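Local coordinates for probable flavin reductase (Sinorhizobium meliloti, PDB 3RH7), which binds flavin mononucleotide and probably works as an NADPH-dependent flavin reductase, at residues Gly80-Asn85 with Cys130-Ile135; Val196-Asn201 with Arg266-Ala271; Gly164-Pro169 with Val291-Ile296. One frame throughout, in Å; residues are numbered along the deposited sequence.

Contact 1 of 3, residues Gly80-Asn85 with Cys130-Ile135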
# COMPACT_ATOMS: atom_id res chain seq x y z
N GLY A 80 -0.26 -9.22 28.13
CA GLY A 80 0.04 -7.86 28.54
C GLY A 80 0.91 -7.13 27.55
O GLY A 80 0.82 -5.91 27.40
N ARG A 81 1.78 -7.89 26.89
CA ARG A 81 2.73 -7.41 25.91
C ARG A 81 2.52 -8.12 24.59
O ARG A 81 2.15 -9.30 24.56
CB ARG A 81 4.17 -7.63 26.42
CG ARG A 81 4.47 -6.79 27.66
CD ARG A 81 5.87 -6.96 28.18
NE ARG A 81 6.22 -5.89 29.12
CZ ARG A 81 6.70 -4.70 28.77
NH1 ARG A 81 6.88 -4.40 27.49
NH2 ARG A 81 6.98 -3.79 29.70
N PHE A 82 2.72 -7.40 23.49
CA PHE A 82 2.63 -7.97 22.15
C PHE A 82 3.66 -7.31 21.21
O PHE A 82 4.29 -6.34 21.60
CB PHE A 82 1.21 -7.86 21.61
CG PHE A 82 0.74 -6.48 21.28
CD1 PHE A 82 0.19 -5.66 22.26
CD2 PHE A 82 0.79 -6.00 19.98
CE1 PHE A 82 -0.26 -4.37 21.96
CE2 PHE A 82 0.36 -4.71 19.68
CZ PHE A 82 -0.18 -3.91 20.66
N ALA A 83 3.85 -7.86 20.01
CA ALA A 83 4.78 -7.30 19.04
C ALA A 83 4.15 -7.24 17.67
O ALA A 83 3.37 -8.11 17.30
CB ALA A 83 6.07 -8.10 19.00
N ILE A 84 4.49 -6.20 16.91
CA ILE A 84 3.99 -6.05 15.55
C ILE A 84 5.13 -6.30 14.56
O ILE A 84 6.10 -5.53 14.56
CB ILE A 84 3.33 -4.67 15.38
CG1 ILE A 84 1.99 -4.58 16.14
CG2 ILE A 84 3.19 -4.27 13.91
CD1 ILE A 84 0.81 -5.29 15.55
N ASN A 85 5.04 -7.36 13.74
CA ASN A 85 6.09 -7.63 12.74
C ASN A 85 5.60 -7.19 11.34
O ASN A 85 4.73 -7.87 10.76
CB ASN A 85 6.50 -9.11 12.73
CG ASN A 85 7.28 -9.56 13.93
OD1 ASN A 85 8.49 -9.43 13.97
ND2 ASN A 85 6.61 -10.16 14.89
N CYS A 130 5.52 -4.00 22.07
CA CYS A 130 4.48 -3.21 22.71
C CYS A 130 4.09 -3.74 24.08
O CYS A 130 4.51 -4.80 24.53
CB CYS A 130 3.26 -3.10 21.80
SG CYS A 130 3.53 -2.11 20.30
N SER A 131 3.35 -2.89 24.77
CA SER A 131 2.71 -3.10 26.05
C SER A 131 1.30 -2.63 25.82
O SER A 131 1.11 -1.54 25.28
CB SER A 131 3.42 -2.32 27.15
OG SER A 131 3.14 -0.93 27.07
N MSE A 132 0.31 -3.47 26.15
CA MSE A 132 -1.08 -3.12 25.94
C MSE A 132 -1.53 -2.00 26.85
O MSE A 132 -1.32 -2.05 28.06
CB MSE A 132 -1.97 -4.31 26.16
CG MSE A 132 -2.51 -4.83 24.86
SE MSE A 132 -3.31 -6.57 25.08
CE MSE A 132 -2.41 -7.56 23.73
N GLN A 133 -2.09 -0.95 26.22
CA GLN A 133 -2.60 0.21 26.92
C GLN A 133 -4.06 -0.07 27.17
O GLN A 133 -4.47 -0.25 28.32
CB GLN A 133 -2.38 1.49 26.11
CG GLN A 133 -0.99 2.07 26.23
CD GLN A 133 -0.90 3.34 27.04
OE1 GLN A 133 0.07 3.55 27.80
NE2 GLN A 133 -1.87 4.25 26.87
N ASP A 134 -4.84 -0.23 26.09
CA ASP A 134 -6.27 -0.47 26.20
C ASP A 134 -6.75 -1.41 25.09
O ASP A 134 -6.07 -1.59 24.09
CB ASP A 134 -7.01 0.89 26.13
CG ASP A 134 -8.46 0.88 26.62
OD1 ASP A 134 -8.78 0.11 27.55
OD2 ASP A 134 -9.26 1.72 26.12
N ILE A 135 -7.90 -2.04 25.32
CA ILE A 135 -8.63 -2.90 24.38
C ILE A 135 -10.03 -2.27 24.26
O ILE A 135 -10.77 -2.19 25.25
CB ILE A 135 -8.66 -4.40 24.76
CG1 ILE A 135 -7.23 -4.96 24.85
CG2 ILE A 135 -9.50 -5.21 23.75
CD1 ILE A 135 -7.08 -6.20 25.71
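Gly-80 O makes the straightest of the three backbone bonds here: a single N-H grips it, that of Met-132, at 2.8 Å with 173° at the hydrogen and in the carbonyl plane. Next along, Cys-130 N reaches Phe-82 O at 2.7 Å, nearly along the C=O axis. The return bond from Phe-82 N to Cys-130 O is weak, at 3.3 Å. These tie strand 81-86 to strand 126-138, antiparallel neighbours in the FMN-binding split barrel, and the short segments cross steeply, at 118°.

The Phe-82 side chain does most of the apolar work. Its CG sits between the backbone N and the carbonyl carbon (chi1 69°), which brings the ring back beside the partner strand. Cys-130 CB then lies over the centre of one face of the Phe-82 ring, 3.7 Å from the centroid, a CH-pi contact; its SG, farther off and oblique, adds a sulfur-aromatic contact. The side chains of Phe-82 and Met-132, a selenomethionine, cross at about a right angle; Met-132 touches the ring through CG and, its chain bent at the end, through CE, 3.5 Å from Phe-82 CD1. Leu-62 and Met-76 pack on Phe-82 as well, from strand 61-67 and helix 73-78.

Arg-81 and Ser-131 point to the other side of the sheet. The arginine runs extended and lays one face of its guanidinium, off-centre, over Ser-131 CB, with NH1 in a long, weak ion pair with Asp-116. Backbone amides and carbonyls thus carry the hydrogen bonds between the strands, while the buried Phe-82 ring is packed by Cys-130 CB and the end of Met-132.

Contact 2 of 3, residues Val196-Asn201 with Arg266-Ala271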
# COMPACT_ATOMS: atom_id res chain seq x y z
N VAL A 196 -12.86 -15.35 -10.84
CA VAL A 196 -11.78 -15.06 -11.76
C VAL A 196 -12.25 -15.38 -13.19
O VAL A 196 -12.95 -16.38 -13.40
CB VAL A 196 -10.46 -15.80 -11.36
CG1 VAL A 196 -10.60 -17.32 -11.42
CG2 VAL A 196 -9.28 -15.33 -12.19
N PHE A 197 -11.87 -14.54 -14.16
CA PHE A 197 -12.23 -14.77 -15.55
C PHE A 197 -11.33 -15.83 -16.14
O PHE A 197 -10.10 -15.74 -16.03
CB PHE A 197 -12.13 -13.48 -16.37
CG PHE A 197 -12.50 -13.67 -17.82
CD1 PHE A 197 -13.82 -13.65 -18.23
CD2 PHE A 197 -11.52 -13.89 -18.79
CE1 PHE A 197 -14.16 -13.84 -19.56
CE2 PHE A 197 -11.86 -14.07 -20.13
CZ PHE A 197 -13.17 -14.04 -20.51
N LEU A 198 -11.94 -16.79 -16.82
CA LEU A 198 -11.22 -17.87 -17.48
C LEU A 198 -11.81 -18.15 -18.84
O LEU A 198 -13.03 -18.17 -18.99
CB LEU A 198 -11.17 -19.15 -16.62
CG LEU A 198 -10.14 -19.07 -15.48
CD1 LEU A 198 -10.40 -20.09 -14.44
CD2 LEU A 198 -8.73 -19.20 -15.99
N ALA A 199 -10.93 -18.32 -19.84
CA ALA A 199 -11.30 -18.59 -21.22
C ALA A 199 -11.20 -20.09 -21.54
O ALA A 199 -10.23 -20.76 -21.14
CB ALA A 199 -10.44 -17.79 -22.18
N GLY A 200 -12.19 -20.59 -22.26
CA GLY A 200 -12.25 -21.99 -22.64
C GLY A 200 -13.35 -22.74 -21.92
O GLY A 200 -14.02 -22.17 -21.04
N ASN A 201 -13.54 -24.02 -22.30
CA ASN A 201 -14.58 -24.86 -21.70
C ASN A 201 -13.95 -26.06 -21.00
O ASN A 201 -14.10 -26.19 -19.77
CB ASN A 201 -15.61 -25.31 -22.76
CG ASN A 201 -16.43 -24.16 -23.28
OD1 ASN A 201 -17.51 -23.86 -22.77
ND2 ASN A 201 -15.90 -23.45 -24.27
N ARG A 266 -15.97 -17.03 -19.05
CA ARG A 266 -16.82 -16.99 -17.84
C ARG A 266 -16.01 -16.71 -16.57
O ARG A 266 -14.81 -17.01 -16.50
CB ARG A 266 -17.62 -18.29 -17.67
CG ARG A 266 -16.82 -19.57 -17.91
CD ARG A 266 -17.71 -20.72 -18.29
NE ARG A 266 -16.90 -21.87 -18.69
CZ ARG A 266 -16.85 -23.02 -18.04
NH1 ARG A 266 -17.60 -23.21 -16.95
NH2 ARG A 266 -16.08 -24.01 -18.48
N PHE A 267 -16.67 -16.10 -15.57
CA PHE A 267 -16.09 -15.79 -14.28
C PHE A 267 -16.38 -16.92 -13.32
O PHE A 267 -17.54 -17.13 -12.98
CB PHE A 267 -16.64 -14.47 -13.76
CG PHE A 267 -16.11 -13.25 -14.45
CD1 PHE A 267 -14.95 -12.63 -14.01
CD2 PHE A 267 -16.78 -12.71 -15.54
CE1 PHE A 267 -14.48 -11.48 -14.63
CE2 PHE A 267 -16.31 -11.56 -16.16
CZ PHE A 267 -15.15 -10.96 -15.72
N LEU A 268 -15.34 -17.66 -12.87
CA LEU A 268 -15.55 -18.81 -11.98
C LEU A 268 -15.11 -18.57 -10.54
O LEU A 268 -14.04 -18.00 -10.30
CB LEU A 268 -14.87 -20.07 -12.53
CG LEU A 268 -15.19 -20.42 -13.98
CD1 LEU A 268 -14.37 -21.58 -14.41
CD2 LEU A 268 -16.67 -20.71 -14.20
N ARG A 269 -15.98 -18.99 -9.61
CA ARG A 269 -15.77 -18.90 -8.17
C ARG A 269 -14.82 -20.04 -7.77
O ARG A 269 -14.80 -21.05 -8.47
CB ARG A 269 -17.13 -18.99 -7.43
N PRO A 270 -13.97 -19.88 -6.70
CA PRO A 270 -13.01 -20.96 -6.35
C PRO A 270 -13.66 -22.35 -6.26
O PRO A 270 -13.06 -23.34 -6.70
CB PRO A 270 -12.47 -20.51 -5.00
CG PRO A 270 -12.55 -19.03 -5.04
CD PRO A 270 -13.80 -18.71 -5.81
N ALA A 271 -14.89 -22.40 -5.75
CA ALA A 271 -15.66 -23.63 -5.62
C ALA A 271 -15.78 -24.38 -6.97
O ALA A 271 -15.63 -25.60 -6.97
CB ALA A 271 -17.03 -23.29 -5.08
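Strands 196-198 and 266-268 make a short two-stranded antiparallel sheet in the half of the chain that is probably the Nudix-like part. Phe-197 and Phe-267 form its central non-hydrogen-bonded pair, with two backbone bonds on either side: Val-196 and Leu-268 exchange N-H and C=O, as do Leu-198 and Arg-266.

Phe-197 starts from a CB lying over one face of the Phe-267 ring, 3.5 Å from CE1, in a CH-pi contact. CG stands anti to the backbone N (chi1 -180°), so the ring continues beside the neighbouring strand. Phe-197 CD1 meets Phe-267 CE2 at 3.9 Å and stays above the rim of that ring. One atom farther on, Phe-197 CE1 comes 3.7 Å from Arg-266 N. The two rings thus pair edge-to-face, the edge of Phe-197 toward the face of Phe-267, with planes 65° apart and centroids 5.3 Å apart. Pro-207 also packs on Phe-197.

On the other side of the sheet, Val-196, Leu-198 and Leu-268 all press on Leu-273 of helix 270-273. Arg-266 shares this side, its chain extended from CG to NE; it brings the edge of its guanidinium to the loop carbonyls, and Arg-266 NH2 ends 3.2 Å from Asn-201 O.

Contact 3 of 3, residues Gly164-Pro169 with Val291-Ile296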
# COMPACT_ATOMS: atom_id res chain seq x y z
N GLY A 164 -7.65 -7.36 -3.90
CA GLY A 164 -7.56 -8.79 -3.69
C GLY A 164 -6.30 -9.28 -2.95
O GLY A 164 -6.40 -9.84 -1.86
N GLY A 165 -5.11 -9.05 -3.55
CA GLY A 165 -3.88 -9.57 -2.99
C GLY A 165 -2.66 -8.68 -2.83
O GLY A 165 -2.72 -7.45 -2.85
N TYR A 166 -1.54 -9.37 -2.59
CA TYR A 166 -0.24 -8.80 -2.37
C TYR A 166 0.38 -8.14 -3.59
O TYR A 166 0.25 -8.61 -4.73
CB TYR A 166 0.74 -9.88 -1.91
CG TYR A 166 0.27 -10.77 -0.79
CD1 TYR A 166 0.27 -10.31 0.53
CD2 TYR A 166 -0.09 -12.09 -1.02
CE1 TYR A 166 -0.14 -11.12 1.58
CE2 TYR A 166 -0.48 -12.92 0.03
CZ TYR A 166 -0.51 -12.43 1.32
OH TYR A 166 -0.92 -13.21 2.37
N PHE A 167 1.18 -7.11 -3.30
CA PHE A 167 1.96 -6.34 -4.25
C PHE A 167 3.33 -6.07 -3.60
O PHE A 167 3.43 -6.05 -2.36
CB PHE A 167 1.21 -5.06 -4.65
CG PHE A 167 0.97 -4.09 -3.54
CD1 PHE A 167 1.91 -3.12 -3.23
CD2 PHE A 167 -0.19 -4.13 -2.80
CE1 PHE A 167 1.69 -2.21 -2.21
CE2 PHE A 167 -0.41 -3.21 -1.76
CZ PHE A 167 0.53 -2.27 -1.47
N THR A 168 4.40 -5.92 -4.43
CA THR A 168 5.77 -5.67 -3.95
C THR A 168 6.51 -4.76 -4.93
O THR A 168 6.30 -4.91 -6.14
CB THR A 168 6.51 -7.01 -3.80
OG1 THR A 168 6.26 -7.80 -4.96
CG2 THR A 168 6.12 -7.78 -2.55
N PRO A 169 7.39 -3.83 -4.47
CA PRO A 169 8.11 -2.95 -5.43
C PRO A 169 9.02 -3.70 -6.41
O PRO A 169 9.32 -3.22 -7.49
CB PRO A 169 8.95 -2.01 -4.54
CG PRO A 169 8.57 -2.29 -3.15
CD PRO A 169 7.72 -3.51 -3.06
N VAL A 291 -7.20 -18.82 -5.28
CA VAL A 291 -8.14 -19.52 -4.39
C VAL A 291 -7.65 -19.46 -2.92
O VAL A 291 -8.48 -19.33 -2.02
CB VAL A 291 -8.50 -20.98 -4.84
CG1 VAL A 291 -8.92 -21.04 -6.29
CG2 VAL A 291 -7.40 -21.98 -4.57
N LEU A 292 -6.32 -19.53 -2.70
CA LEU A 292 -5.73 -19.45 -1.37
C LEU A 292 -5.83 -18.00 -0.81
O LEU A 292 -6.19 -17.83 0.35
CB LEU A 292 -4.27 -19.93 -1.42
CG LEU A 292 -3.43 -19.77 -0.14
CD1 LEU A 292 -3.54 -20.99 0.76
CD2 LEU A 292 -1.96 -19.56 -0.48
N GLU A 293 -5.56 -16.96 -1.65
CA GLU A 293 -5.62 -15.53 -1.30
C GLU A 293 -7.11 -15.04 -1.22
O GLU A 293 -7.38 -13.86 -0.87
CB GLU A 293 -4.77 -14.70 -2.29
CG GLU A 293 -3.29 -15.07 -2.22
CD GLU A 293 -2.27 -14.30 -3.04
OE1 GLU A 293 -2.64 -13.31 -3.73
OE2 GLU A 293 -1.08 -14.69 -2.97
N SER A 294 -8.06 -16.00 -1.53
CA SER A 294 -9.53 -15.92 -1.49
C SER A 294 -10.05 -16.51 -0.19
O SER A 294 -11.08 -16.05 0.30
CB SER A 294 -10.18 -16.65 -2.67
OG SER A 294 -10.25 -15.88 -3.86
N SER A 295 -9.36 -17.55 0.34
CA SER A 295 -9.66 -18.24 1.61
C SER A 295 -9.04 -17.48 2.80
O SER A 295 -9.21 -17.90 3.96
CB SER A 295 -9.18 -19.70 1.59
OG SER A 295 -7.80 -19.91 1.91
N ILE A 296 -8.32 -16.35 2.51
CA ILE A 296 -7.69 -15.51 3.53
C ILE A 296 -8.09 -14.02 3.32
O ILE A 296 -8.68 -13.63 2.29
CB ILE A 296 -6.14 -15.71 3.63
CG1 ILE A 296 -5.37 -15.42 2.30
CG2 ILE A 296 -5.79 -17.10 4.21
CD1 ILE A 296 -4.84 -14.00 2.06
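Glu-293 reaches across to Tyr-166 with a chain that is extended beyond CG. Its CG lies anti to the carbonyl carbon (chi1 -63°), which aims the carboxylate at the strand around Gly-165 and Tyr-166. Glu-293 OE2 arrives at the edge of the tyrosine ring, in its plane, 3.4 Å from Tyr-166 CD2 and 3.5 Å from Tyr-166 CE2. At that edge the carboxylate oxygen would probably be met by weakly positive ring hydrogens; the carboxylate itself stands almost upright against the ring, the two planes 86° apart. Glu-293 OE1 comes 4.0 Å from Gly-165 CA, where a CB would point toward the glutamate.

Tyr-166 likewise has CG anti to the carbonyl carbon, and its tip leads to helix 92-97, where OH is hydrogen-bonded to Asn-96 and Ser-95. The contact joins strand 165-167, at the end of the split-barrel sheet, to the turn that follows helix 281-292. In that turn Ser-295 OG donates to Leu-292 O at 3.1 Å, on a lone pair of the carbonyl.

The same turn delivers Ile-296. Its CG1 takes the crowded position between backbone N and carbonyl carbon (chi1 59°), and Ile-296 CD1 stops 4.0 Å from Tyr-166 OH, the side chains crossing at about a right angle. This isoleucine belongs to the FMN pocket, its side chain about 3 Å from the flavin nucleotide at nearest atoms. The buried Glu-293 OE2 is also in a salt bridge with Arg-289; an alanine here removes the carboxylate, which would probably leave that arginine less well held and loosen the packing at the tyrosine edge.

In the fold
Contact 3 lies near the centre of the chain, about 3 Å from it, and is buried; contacts 1 and 2 lie on opposite sides of that centre, 43 Å apart between their own centres, and each is only partly buried. Both outer contacts are antiparallel strand pairs tied by backbone bonds, whereas contact 3 has no hydrogen bond across it and rests on a carboxylate against a ring edge, with Ile-296 also lining the flavin pocket. Contacts 1 and 3 reach the same barrel sheet without touching. Contact 2 is nested within the loop closed by contact 3, and they meet where Pro-270 packs on Val-291 and Ser-294.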